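Local coordinates for protein p-nitrophenyl phosphatase (Pho2) (Archaeoglobus fulgidus, PDB 3QGM) that probably acts as a metal-dependent phosphatase of the haloacid dehalogenase (HAD) superfamily and binds a calcium ion, at residues 37-42 and 261-266; 55-60 and 73-78; 82-85 and 90-93; 132-137 and 167-172; 220-225 and 251-256. All blocks are in the same frame, centred on the assembly; numbering follows the deposited sequence.

Contact 1: residues 37-42 and 261-266; sequences KELGKK and DMVEAL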
# COMPACT_ATOMS: atom_id res chain seq x y z
N LYS A 37 -32.76 -0.91 25.94
CA LYS A 37 -32.40 -0.53 27.31
C LYS A 37 -33.62 -0.73 28.21
O LYS A 37 -33.53 -1.30 29.32
CB LYS A 37 -31.97 0.94 27.37
CG LYS A 37 -30.70 1.28 26.58
CD LYS A 37 -30.33 2.77 26.68
CE LYS A 37 -31.25 3.66 25.85
NZ LYS A 37 -30.95 5.07 25.91
N GLU A 38 -34.75 -0.25 27.71
CA GLU A 38 -36.08 -0.36 28.36
C GLU A 38 -36.47 -1.81 28.65
O GLU A 38 -37.13 -2.08 29.66
CB GLU A 38 -37.12 0.20 27.41
CG GLU A 38 -38.02 1.26 27.98
CD GLU A 38 -39.33 1.38 27.17
OE1 GLU A 38 -39.68 2.52 26.73
OE2 GLU A 38 -40.02 0.33 26.98
N LEU A 39 -36.13 -2.72 27.75
CA LEU A 39 -36.33 -4.15 27.99
C LEU A 39 -35.21 -4.72 28.86
O LEU A 39 -35.14 -5.95 29.00
CB LEU A 39 -36.35 -4.95 26.68
CG LEU A 39 -37.66 -5.35 26.00
CD1 LEU A 39 -38.81 -4.43 26.34
CD2 LEU A 39 -37.41 -5.41 24.47
N GLY A 40 -34.32 -3.87 29.39
CA GLY A 40 -33.25 -4.33 30.27
C GLY A 40 -32.12 -5.12 29.62
O GLY A 40 -31.35 -5.78 30.33
N LYS A 41 -32.00 -5.07 28.29
CA LYS A 41 -30.91 -5.79 27.61
C LYS A 41 -29.65 -4.96 27.79
O LYS A 41 -29.70 -3.72 27.82
CB LYS A 41 -31.17 -6.00 26.12
CG LYS A 41 -32.49 -6.65 25.74
CD LYS A 41 -32.75 -8.01 26.40
CE LYS A 41 -33.65 -8.86 25.49
NZ LYS A 41 -34.01 -10.23 26.05
N LYS A 42 -28.53 -5.66 27.94
CA LYS A 42 -27.24 -5.02 28.06
C LYS A 42 -26.73 -4.81 26.64
O LYS A 42 -27.00 -5.61 25.74
CB LYS A 42 -26.25 -5.91 28.82
CG LYS A 42 -26.67 -6.32 30.24
CD LYS A 42 -25.73 -7.46 30.67
CE LYS A 42 -25.45 -7.52 32.18
NZ LYS A 42 -24.05 -7.14 32.51
N ASP A 261 -36.93 -2.61 14.00
CA ASP A 261 -37.65 -3.80 13.56
C ASP A 261 -37.15 -5.08 14.24
O ASP A 261 -37.96 -5.95 14.61
CB ASP A 261 -37.58 -3.94 12.03
CG ASP A 261 -38.24 -2.78 11.29
OD1 ASP A 261 -39.19 -2.15 11.79
OD2 ASP A 261 -37.78 -2.47 10.17
N MSE A 262 -35.83 -5.18 14.45
CA MSE A 262 -35.26 -6.31 15.16
C MSE A 262 -35.90 -6.38 16.53
O MSE A 262 -36.29 -7.48 17.01
CB MSE A 262 -33.76 -6.17 15.36
CG MSE A 262 -33.14 -7.37 16.13
SE MSE A 262 -31.38 -7.12 16.88
CE MSE A 262 -31.99 -6.41 18.60
N VAL A 263 -35.98 -5.22 17.17
CA VAL A 263 -36.50 -5.18 18.54
C VAL A 263 -38.01 -5.48 18.56
O VAL A 263 -38.48 -6.12 19.49
CB VAL A 263 -36.20 -3.84 19.27
CG1 VAL A 263 -36.82 -3.89 20.64
CG2 VAL A 263 -34.70 -3.60 19.39
N GLU A 264 -38.76 -5.03 17.56
CA GLU A 264 -40.20 -5.36 17.49
C GLU A 264 -40.44 -6.87 17.43
O GLU A 264 -41.46 -7.34 17.85
CB GLU A 264 -40.86 -4.66 16.30
CG GLU A 264 -40.96 -3.14 16.48
CD GLU A 264 -41.44 -2.39 15.23
OE1 GLU A 264 -41.55 -3.01 14.14
OE2 GLU A 264 -41.71 -1.17 15.38
N ALA A 265 -39.47 -7.63 16.91
CA ALA A 265 -39.54 -9.10 16.86
C ALA A 265 -39.22 -9.83 18.18
O ALA A 265 -39.24 -11.04 18.19
CB ALA A 265 -38.64 -9.64 15.72
N LEU A 266 -38.91 -9.12 19.27
CA LEU A 266 -38.66 -9.81 20.56
C LEU A 266 -39.92 -9.95 21.44
O LEU A 266 -40.92 -9.27 21.21
CB LEU A 266 -37.58 -9.10 21.37
CG LEU A 266 -36.18 -8.97 20.77
CD1 LEU A 266 -35.30 -8.16 21.73
CD2 LEU A 266 -35.55 -10.33 20.44

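Contact 2: residues 55-60 and 73-78; sequences RILLER and ILVATY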
# COMPACT_ATOMS: atom_id res chain seq x y z
N ARG A 55 -14.14 8.84 24.11
CA ARG A 55 -15.08 9.80 24.68
C ARG A 55 -15.75 10.62 23.62
O ARG A 55 -16.88 11.01 23.80
CB ARG A 55 -14.42 10.68 25.73
CG ARG A 55 -15.40 11.53 26.50
CD ARG A 55 -14.83 11.96 27.83
NE ARG A 55 -14.35 10.80 28.57
CZ ARG A 55 -15.08 10.11 29.43
NH1 ARG A 55 -16.35 10.45 29.71
NH2 ARG A 55 -14.52 9.06 30.04
N ILE A 56 -15.10 10.87 22.48
CA ILE A 56 -15.84 11.52 21.35
C ILE A 56 -17.08 10.73 20.92
O ILE A 56 -18.21 11.28 20.78
CB ILE A 56 -14.94 11.72 20.13
CG1 ILE A 56 -13.73 12.60 20.48
CG2 ILE A 56 -15.72 12.16 18.92
CD1 ILE A 56 -14.03 13.99 20.91
N LEU A 57 -16.89 9.43 20.73
CA LEU A 57 -18.00 8.56 20.34
C LEU A 57 -19.06 8.40 21.43
O LEU A 57 -20.27 8.32 21.14
CB LEU A 57 -17.46 7.20 19.86
CG LEU A 57 -16.75 7.25 18.48
CD1 LEU A 57 -16.26 5.87 18.02
CD2 LEU A 57 -17.72 7.82 17.43
N LEU A 58 -18.63 8.38 22.69
CA LEU A 58 -19.51 8.44 23.84
C LEU A 58 -20.34 9.71 23.74
O LEU A 58 -21.57 9.66 23.77
CB LEU A 58 -18.71 8.43 25.15
CG LEU A 58 -19.46 8.47 26.50
CD1 LEU A 58 -20.44 7.29 26.53
CD2 LEU A 58 -18.55 8.52 27.76
N GLU A 59 -19.67 10.85 23.59
CA GLU A 59 -20.38 12.11 23.51
C GLU A 59 -21.31 12.13 22.29
O GLU A 59 -22.43 12.56 22.42
CB GLU A 59 -19.38 13.30 23.54
CG GLU A 59 -18.84 13.49 24.94
CD GLU A 59 -17.71 14.53 25.05
OE1 GLU A 59 -17.47 15.30 24.11
OE2 GLU A 59 -17.09 14.55 26.11
N ARG A 60 -20.90 11.56 21.17
CA ARG A 60 -21.79 11.50 20.02
C ARG A 60 -23.07 10.70 20.29
O ARG A 60 -24.18 11.20 20.02
CB ARG A 60 -21.09 10.99 18.80
CG ARG A 60 -22.04 10.86 17.60
CD ARG A 60 -21.31 10.36 16.40
NE ARG A 60 -20.18 11.22 16.13
CZ ARG A 60 -19.22 10.98 15.24
NH1 ARG A 60 -19.25 9.89 14.49
NH2 ARG A 60 -18.24 11.86 15.11
N ILE A 73 -19.05 1.58 25.48
CA ILE A 73 -18.46 1.99 24.19
C ILE A 73 -17.11 1.32 24.03
O ILE A 73 -16.25 1.50 24.89
CB ILE A 73 -18.13 3.53 24.10
CG1 ILE A 73 -19.30 4.45 24.50
CG2 ILE A 73 -17.70 3.89 22.69
CD1 ILE A 73 -20.35 4.50 23.49
N LEU A 74 -16.92 0.56 22.96
CA LEU A 74 -15.64 -0.05 22.66
C LEU A 74 -15.25 0.37 21.25
O LEU A 74 -15.81 -0.15 20.25
CB LEU A 74 -15.71 -1.58 22.78
CG LEU A 74 -14.39 -2.40 22.75
CD1 LEU A 74 -13.38 -1.98 23.84
CD2 LEU A 74 -14.71 -3.84 22.86
N VAL A 75 -14.29 1.29 21.15
CA VAL A 75 -13.83 1.79 19.86
C VAL A 75 -12.36 1.36 19.66
O VAL A 75 -11.62 1.13 20.63
CB VAL A 75 -14.03 3.33 19.74
CG1 VAL A 75 -13.17 4.12 20.80
CG2 VAL A 75 -13.81 3.78 18.26
N ALA A 76 -12.00 1.17 18.39
CA ALA A 76 -10.76 0.52 18.05
C ALA A 76 -9.58 1.30 18.60
O ALA A 76 -8.59 0.72 18.94
CB ALA A 76 -10.64 0.35 16.49
N THR A 77 -9.67 2.62 18.67
CA THR A 77 -8.55 3.40 19.17
C THR A 77 -8.29 3.01 20.64
O THR A 77 -7.16 2.64 21.04
CB THR A 77 -8.83 4.91 19.11
OG1 THR A 77 -10.08 5.19 19.75
CG2 THR A 77 -8.84 5.43 17.60
N TYR A 78 -9.36 3.03 21.43
CA TYR A 78 -9.24 2.61 22.86
C TYR A 78 -8.86 1.12 22.99
O TYR A 78 -8.03 0.74 23.85
CB TYR A 78 -10.57 2.93 23.56
CG TYR A 78 -10.79 2.36 24.94
CD1 TYR A 78 -10.43 3.10 26.05
CD2 TYR A 78 -11.37 1.10 25.15
CE1 TYR A 78 -10.64 2.65 27.34
CE2 TYR A 78 -11.57 0.59 26.48
CZ TYR A 78 -11.19 1.40 27.56
OH TYR A 78 -11.35 1.04 28.88

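Contact 3: residues 82-85 and 90-93; sequences RFIA and NAKV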
# COMPACT_ATOMS: atom_id res chain seq x y z
N ARG A 82 -5.46 -0.12 25.06
CA ARG A 82 -5.55 -1.01 26.23
C ARG A 82 -4.96 -2.41 26.00
O ARG A 82 -4.34 -2.97 26.90
CB ARG A 82 -7.01 -1.13 26.68
CG ARG A 82 -7.61 0.18 27.07
CD ARG A 82 -7.02 0.85 28.29
NE ARG A 82 -7.42 2.27 28.31
CZ ARG A 82 -7.43 3.07 29.37
NH1 ARG A 82 -7.10 2.60 30.60
NH2 ARG A 82 -7.82 4.34 29.22
N PHE A 83 -5.15 -2.97 24.80
CA PHE A 83 -4.49 -4.21 24.43
C PHE A 83 -2.95 -4.11 24.63
O PHE A 83 -2.32 -4.97 25.19
CB PHE A 83 -4.85 -4.59 22.96
CG PHE A 83 -4.19 -5.85 22.50
CD1 PHE A 83 -4.84 -7.07 22.60
CD2 PHE A 83 -2.89 -5.83 22.02
CE1 PHE A 83 -4.19 -8.27 22.23
CE2 PHE A 83 -2.24 -6.99 21.63
CZ PHE A 83 -2.88 -8.22 21.75
N ILE A 84 -2.34 -3.04 24.17
CA ILE A 84 -0.91 -2.90 24.31
C ILE A 84 -0.48 -2.75 25.78
O ILE A 84 0.50 -3.35 26.22
CB ILE A 84 -0.41 -1.74 23.45
CG1 ILE A 84 -0.76 -2.04 21.98
CG2 ILE A 84 1.07 -1.53 23.66
CD1 ILE A 84 -0.38 -0.97 20.92
N ALA A 85 -1.19 -1.88 26.48
CA ALA A 85 -0.88 -1.51 27.85
C ALA A 85 -0.93 -2.73 28.77
O ALA A 85 -0.09 -2.88 29.70
CB ALA A 85 -1.88 -0.47 28.29
N ASN A 90 3.27 0.83 30.09
CA ASN A 90 4.13 1.94 29.66
C ASN A 90 4.98 1.61 28.47
O ASN A 90 6.06 2.15 28.34
CB ASN A 90 5.02 2.43 30.81
CG ASN A 90 4.28 2.52 32.12
OD1 ASN A 90 4.70 1.92 33.11
ND2 ASN A 90 3.15 3.26 32.13
N ALA A 91 4.50 0.77 27.58
CA ALA A 91 5.28 0.46 26.37
C ALA A 91 5.54 1.73 25.55
O ALA A 91 4.72 2.67 25.56
CB ALA A 91 4.59 -0.62 25.52
N LYS A 92 6.68 1.75 24.88
CA LYS A 92 7.08 2.84 23.98
C LYS A 92 6.51 2.49 22.58
O LYS A 92 6.78 1.42 22.04
CB LYS A 92 8.61 2.97 23.88
CG LYS A 92 9.37 3.37 25.16
CD LYS A 92 10.89 3.48 24.79
CE LYS A 92 11.78 3.72 25.97
NZ LYS A 92 11.29 2.89 27.08
N VAL A 93 5.70 3.39 22.06
CA VAL A 93 4.95 3.20 20.85
C VAL A 93 5.22 4.32 19.83
O VAL A 93 5.45 5.49 20.20
CB VAL A 93 3.42 3.10 21.14
CG1 VAL A 93 3.12 2.06 22.19
CG2 VAL A 93 2.83 4.44 21.59

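Contact 4: residues 132-137 and 167-172; sequences ELMTKA and GMIIGA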
# COMPACT_ATOMS: atom_id res chain seq x y z
N GLU A 132 7.02 10.93 4.58
CA GLU A 132 7.87 10.86 5.78
C GLU A 132 7.26 9.89 6.76
O GLU A 132 7.95 9.01 7.27
CB GLU A 132 8.07 12.24 6.44
CG GLU A 132 8.51 12.14 7.93
CD GLU A 132 9.01 13.46 8.54
OE1 GLU A 132 8.31 14.50 8.45
OE2 GLU A 132 10.13 13.43 9.12
N LEU A 133 5.95 10.00 7.01
CA LEU A 133 5.32 9.07 7.95
C LEU A 133 5.35 7.62 7.42
O LEU A 133 5.57 6.67 8.21
CB LEU A 133 3.89 9.52 8.24
CG LEU A 133 3.16 8.95 9.42
CD1 LEU A 133 4.07 8.86 10.67
CD2 LEU A 133 1.96 9.87 9.67
N MSE A 134 5.20 7.42 6.11
CA MSE A 134 5.30 6.06 5.58
C MSE A 134 6.72 5.52 5.67
O MSE A 134 6.91 4.33 5.89
CB MSE A 134 4.78 5.96 4.15
CG MSE A 134 4.76 4.53 3.66
SE MSE A 134 3.26 3.54 4.38
CE MSE A 134 1.89 4.49 3.39
N THR A 135 7.71 6.38 5.51
CA THR A 135 9.10 5.99 5.68
C THR A 135 9.31 5.50 7.10
O THR A 135 9.96 4.47 7.32
CB THR A 135 10.06 7.16 5.38
OG1 THR A 135 9.98 7.49 4.00
CG2 THR A 135 11.49 6.85 5.68
N LYS A 136 8.79 6.24 8.06
CA LYS A 136 8.97 5.85 9.46
C LYS A 136 8.35 4.49 9.78
O LYS A 136 8.95 3.69 10.47
CB LYS A 136 8.44 6.92 10.41
CG LYS A 136 9.18 8.29 10.32
CD LYS A 136 8.73 9.19 11.45
CE LYS A 136 9.67 10.38 11.67
NZ LYS A 136 9.00 11.64 11.27
N ALA A 137 7.15 4.26 9.26
CA ALA A 137 6.42 3.00 9.44
C ALA A 137 7.19 1.88 8.80
O ALA A 137 7.40 0.85 9.41
CB ALA A 137 5.01 3.09 8.79
N GLY A 167 -6.40 -0.09 6.09
CA GLY A 167 -5.84 -1.18 5.30
C GLY A 167 -4.91 -0.71 4.21
O GLY A 167 -4.09 -1.47 3.69
N MSE A 168 -5.01 0.56 3.85
CA MSE A 168 -4.07 1.10 2.93
C MSE A 168 -2.63 1.02 3.45
O MSE A 168 -1.70 0.67 2.68
CB MSE A 168 -4.39 2.53 2.59
CG MSE A 168 -3.61 2.93 1.40
SE MSE A 168 -2.09 3.86 2.02
CE MSE A 168 -3.13 5.51 1.88
N ILE A 169 -2.45 1.38 4.73
CA ILE A 169 -1.12 1.39 5.33
C ILE A 169 -0.71 -0.08 5.52
O ILE A 169 0.39 -0.48 5.19
CB ILE A 169 -1.06 2.18 6.66
CG1 ILE A 169 -1.40 3.68 6.42
CG2 ILE A 169 0.31 2.03 7.29
CD1 ILE A 169 -1.66 4.48 7.66
N ILE A 170 -1.63 -0.93 5.94
CA ILE A 170 -1.32 -2.35 6.04
C ILE A 170 -0.85 -2.96 4.75
O ILE A 170 0.10 -3.75 4.74
CB ILE A 170 -2.51 -3.17 6.60
CG1 ILE A 170 -2.83 -2.71 8.03
CG2 ILE A 170 -2.18 -4.67 6.58
CD1 ILE A 170 -4.28 -2.99 8.50
N GLY A 171 -1.54 -2.64 3.67
CA GLY A 171 -1.21 -3.15 2.37
C GLY A 171 0.13 -2.64 1.88
O GLY A 171 0.94 -3.40 1.32
N ALA A 172 0.39 -1.35 2.11
CA ALA A 172 1.70 -0.78 1.74
C ALA A 172 2.84 -1.51 2.45
O ALA A 172 3.78 -1.93 1.83
CB ALA A 172 1.74 0.71 2.02

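Contact 5: residues 220-225 and 251-256; sequences AGKAIG and KPDYVF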
# COMPACT_ATOMS: atom_id res chain seq x y z
N ALA A 220 -17.53 -10.98 12.28
CA ALA A 220 -17.11 -10.79 13.66
C ALA A 220 -17.92 -11.75 14.58
O ALA A 220 -17.34 -12.42 15.45
CB ALA A 220 -17.27 -9.32 14.07
N GLY A 221 -19.22 -11.83 14.37
CA GLY A 221 -20.09 -12.69 15.14
C GLY A 221 -19.82 -14.19 14.98
O GLY A 221 -19.82 -14.94 15.97
N LYS A 222 -19.57 -14.64 13.77
CA LYS A 222 -19.25 -16.05 13.55
C LYS A 222 -17.99 -16.46 14.30
O LYS A 222 -17.92 -17.55 14.88
CB LYS A 222 -19.08 -16.34 12.07
CG LYS A 222 -20.29 -16.00 11.24
CD LYS A 222 -21.05 -17.21 10.86
CE LYS A 222 -22.27 -16.87 10.02
NZ LYS A 222 -23.31 -17.93 10.26
N ALA A 223 -17.01 -15.56 14.34
CA ALA A 223 -15.73 -15.89 14.90
C ALA A 223 -15.78 -16.10 16.42
O ALA A 223 -15.03 -16.92 16.94
CB ALA A 223 -14.70 -14.81 14.53
N ILE A 224 -16.68 -15.40 17.12
CA ILE A 224 -16.83 -15.62 18.57
C ILE A 224 -18.00 -16.58 18.89
O ILE A 224 -18.27 -16.87 20.06
CB ILE A 224 -16.90 -14.29 19.43
CG1 ILE A 224 -17.79 -13.22 18.84
CG2 ILE A 224 -15.53 -13.62 19.54
CD1 ILE A 224 -19.12 -13.61 18.60
N GLY A 225 -18.64 -17.11 17.86
CA GLY A 225 -19.74 -18.04 18.05
C GLY A 225 -21.00 -17.38 18.59
O GLY A 225 -21.75 -18.00 19.30
N LYS A 251 -23.62 -15.72 5.70
CA LYS A 251 -25.02 -15.39 5.89
C LYS A 251 -25.22 -15.00 7.33
O LYS A 251 -24.71 -15.70 8.22
CB LYS A 251 -25.93 -16.60 5.63
CG LYS A 251 -26.22 -16.91 4.18
CD LYS A 251 -27.59 -17.59 4.03
CE LYS A 251 -27.77 -18.77 4.99
NZ LYS A 251 -29.06 -18.66 5.74
N PRO A 252 -26.00 -13.94 7.57
CA PRO A 252 -26.42 -13.62 8.93
C PRO A 252 -27.51 -14.60 9.40
O PRO A 252 -28.16 -15.19 8.58
CB PRO A 252 -26.99 -12.19 8.81
CG PRO A 252 -27.56 -12.14 7.41
CD PRO A 252 -26.67 -13.08 6.57
N ASP A 253 -27.66 -14.79 10.70
CA ASP A 253 -28.78 -15.54 11.25
C ASP A 253 -30.13 -14.84 11.02
O ASP A 253 -31.15 -15.51 10.81
CB ASP A 253 -28.55 -15.83 12.73
CG ASP A 253 -27.31 -16.66 12.97
OD1 ASP A 253 -27.15 -17.68 12.28
OD2 ASP A 253 -26.48 -16.30 13.80
N TYR A 254 -30.14 -13.50 11.06
CA TYR A 254 -31.34 -12.70 10.85
C TYR A 254 -31.06 -11.43 10.01
O TYR A 254 -29.99 -10.87 10.08
CB TYR A 254 -31.91 -12.26 12.20
CG TYR A 254 -32.14 -13.37 13.18
CD1 TYR A 254 -33.35 -14.06 13.21
CD2 TYR A 254 -31.15 -13.73 14.10
CE1 TYR A 254 -33.57 -15.09 14.11
CE2 TYR A 254 -31.35 -14.74 15.00
CZ TYR A 254 -32.56 -15.42 15.00
OH TYR A 254 -32.77 -16.44 15.91
N VAL A 255 -32.04 -10.99 9.23
CA VAL A 255 -31.96 -9.73 8.52
C VAL A 255 -33.18 -8.90 8.90
O VAL A 255 -34.29 -9.42 8.89
CB VAL A 255 -32.00 -9.93 7.01
CG1 VAL A 255 -31.81 -8.58 6.28
CG2 VAL A 255 -30.94 -10.94 6.58
N PHE A 256 -32.97 -7.63 9.25
CA PHE A 256 -34.04 -6.71 9.56
C PHE A 256 -33.76 -5.40 8.86
O PHE A 256 -32.60 -5.05 8.63
CB PHE A 256 -34.15 -6.44 11.06
CG PHE A 256 -34.65 -7.57 11.84
CD1 PHE A 256 -36.00 -7.92 11.79
CD2 PHE A 256 -33.79 -8.32 12.63
CE1 PHE A 256 -36.47 -9.00 12.50
CE2 PHE A 256 -34.25 -9.39 13.35
CZ PHE A 256 -35.59 -9.75 13.28
O HOH W 1 -23.98 -16.18 12.55

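Contact 1: residues 37-42 and 261-266
Leu39 and Val263 pass alongside each other with their side chains running opposite ways, and the touch is made by one methyl from each: Leu39 CD2 lies 4.2 Å from Val263 CG1. The valine methyl reaches the interface because CG1 stands opposite the backbone nitrogen (chi1 178°), while its CB leaves the helix to the side of the facing segment and not straight at it. The same Leu39 CD2 is 4.4 Å from Leu266 CD1, so a single methyl rests against two side chains three residues apart in the last modelled residues of the chain. Lys41 adds its aliphatic part. Bent at chi2 (-56°), its chain brings CE at a slant to Leu266, 4.2 Å from CD1, while its ammonium goes on to a salt bridge with Asp7. Leu39 and Lys41 flank Gly40, which, with positive phi, is the C-prime residue of a Schellman motif: Gly40 N bonds to Lys37 O at 2.7 Å, and Lys41 N returns to Leu36 O. The turn closes helix 27-38 and leads into strand 42-47 of the HAD core domain, where the last helix, 259-264, packs beside it; Val263 also touches Leu36. Between the two segments the contact is wholly apolar, with methyl and methylene groups at ordinary van der Waals separation. It implies a modest, partly solvent-exposed association of two helix ends, in which the lysine contributes carbon here and charge elsewhere.

Contact 2: residues 55-60 and 73-78
Ile73 loses the most area to the facing segment and lies against Leu58 of the helix. In one of its two deposited conformers, Ile73 CG1 is 3.7 Å from Leu58 CD1 and its CD1 4.0 Å from Leu58 CA, so the ethyl arm rests on the helix backbone as well as on the leucine tip. The two side chains meet at a slant. The other branch, Ile73 CG2, approaches Leu57 CB at 4.4 Å. These residues belong to the beta-alpha-beta unit of strand 42-47, helix 54-63 and strand 73-75, in which the helix packs over an outermost strand of the parallel, Rossmann-like HAD sheet; the axes of the two short segments come within 8.7 Å, their N-to-C directions 134° apart. Leu57, next in buried area, reaches farther along the strand and crosses Val75 at about a right angle. Leu57 CD1 to Val75 CG2 is modelled at 3.2 Å, shorter than carbons normally approach, so the exact distance is doubtful. Val75 offers that methyl from opposite its backbone nitrogen, leaving CG1 wedged between the nitrogen and the carbonyl carbon (chi1 64°). Both Leu57 and Val75 touch Asn49 and Ser47, and the side chain of Leu57 is about 7 Å from that of the metal-binding Asp16.

Contact 3: residues 82-85 and 90-93
Ile84 carries this contact from the buried face of helix 76-87, meeting Ala91 and Val93 of the chain that follows. Its CB leaves the main chain toward segment 90-93 and there divides into two branches. The short branch, CG2, does the touching: it lies 4.1 Å from Ala91 CB and 4.4 Å from Val93 CG1, spanning two residues that present their side chains on the same face, with Lys92 between them directed away. CG2 is put there by a first torsion of -60°, which sets it opposite the backbone nitrogen and leaves the longer arm beside that nitrogen. This arm, CG1 and then CD1, extends nearly straight (chi2 178°), alongside Val93 without touching it, and stays well off Ala91. Beyond the two segments, Ile84 packs on Tyr120 and Val122 of strand 120-123 and on Ile148 of strand 146-149. The helix thus folds back over the second parallel sheet, whose strand 92-95 it precedes in the chain. The Ala91 methyl and the Val93 side chain also touch Tyr120, so both sides of the pairing share this neighbour. With only methyl groups meeting at ordinary distances, the chemistry implies a buried, non-directional contact that depends on the fit of shapes; no polar group takes part between the two segments.

Contact 4: residues 132-137 and 167-172
Met134 and Ala172, the closest pair here, meet through dispersion: the alanine CB sits 4.0 Å from both SE and CE of the selenomethionine, which lays its end across the methyl. Met134 leaves its helix to the side, and bends at chi2 (77°) and chi3 (69°) bring the selenium and terminal methyl nearer to helix 167-177. The selenium also lies 4.4 Å from Ile169 CG2, one turn before Ala172 on the same helix. The other selenium, Met168 SE, stands 4.3 Å from Met134 CE. Two deposited conformers of Met134 exist, and these distances hold for one of them. The helices, 131-143 and 167-177, belong to the smaller domain built on the second parallel sheet, probably the cap of this HAD protein; their short segments pass 11.3 Å apart at a crossing angle of -55°, so the long selenomethionine has to bridge the gap. Further dispersion contacts come from the second subunit: Met134 packs on Met168 of that chain, while Met168 and Ala172 pack on its Met134 and Met168 respectively. The same cluster thus serves the fold within the chain and the dimer interface. A salt bridge lies within helix 131-143, where Lys136 NZ and Glu132 OE2 pair at 3.0 Å one turn apart, the hydrogen bond between them weak in geometry.

Contact 5: residues 220-225 and 251-256
Lys251 and Lys222 meet at the rim of the HAD core domain, where helix 214-224 approaches the loop leading into strand 254-256, an outermost strand of the parallel Rossmann-like sheet. Lys251 takes part through its carbonyl; its CB points away from the helix, and its side chain packs on Ile245 of helix 241-248. Lys251 O lies 3.3 Å from Lys222 CE, and Lys222 NZ is at the same distance. The helix lysine gets there because its chain kinks at chi2 (-103°) and then runs nearly straight through chi3, bringing its end closer than its CB direction suggests. Pro252 comes next, its CB also pointing away from the helix. Asp253 adds a charged group. Its OD1 stands 4.3 Å from Lys222 NZ, too far for a salt bridge, though the opposite charges probably still attract. The other oxygen, OD2, accepts a hydrogen bond from Thr228 N, which ties the carboxylate to the neighbouring strand 227-231. From Tyr254 onward the segment joins the sheet, Tyr254 bonding through its backbone to Thr228 and Leu230. One water completes the link between the charged groups, accepting from Lys222 NZ at 3.0 Å and donating to Asp253 OD2 at 2.8 Å.

Contacts 2, 3 and 4 are buried and apolar, whereas contact 5 lies at the surface and works through charge and water; contact 1 is intermediate, with exposed leucines against a buried valine. Contacts 2 and 5 reach opposite outermost strands of the same parallel sheet, their centres about 23 Å apart. Contacts 1 and 5 touch directly, Phe256 packing on Met262 and Ala265, since strand 254-256 is followed closely in the chain by helix 259-264. Helix 76-87 starts in the segment of contact 2, directly after its strand, and carries contact 3, linking the two sheets. Only contact 4 meets the other subunit, and it alone relies on selenomethionine chains to span its helices.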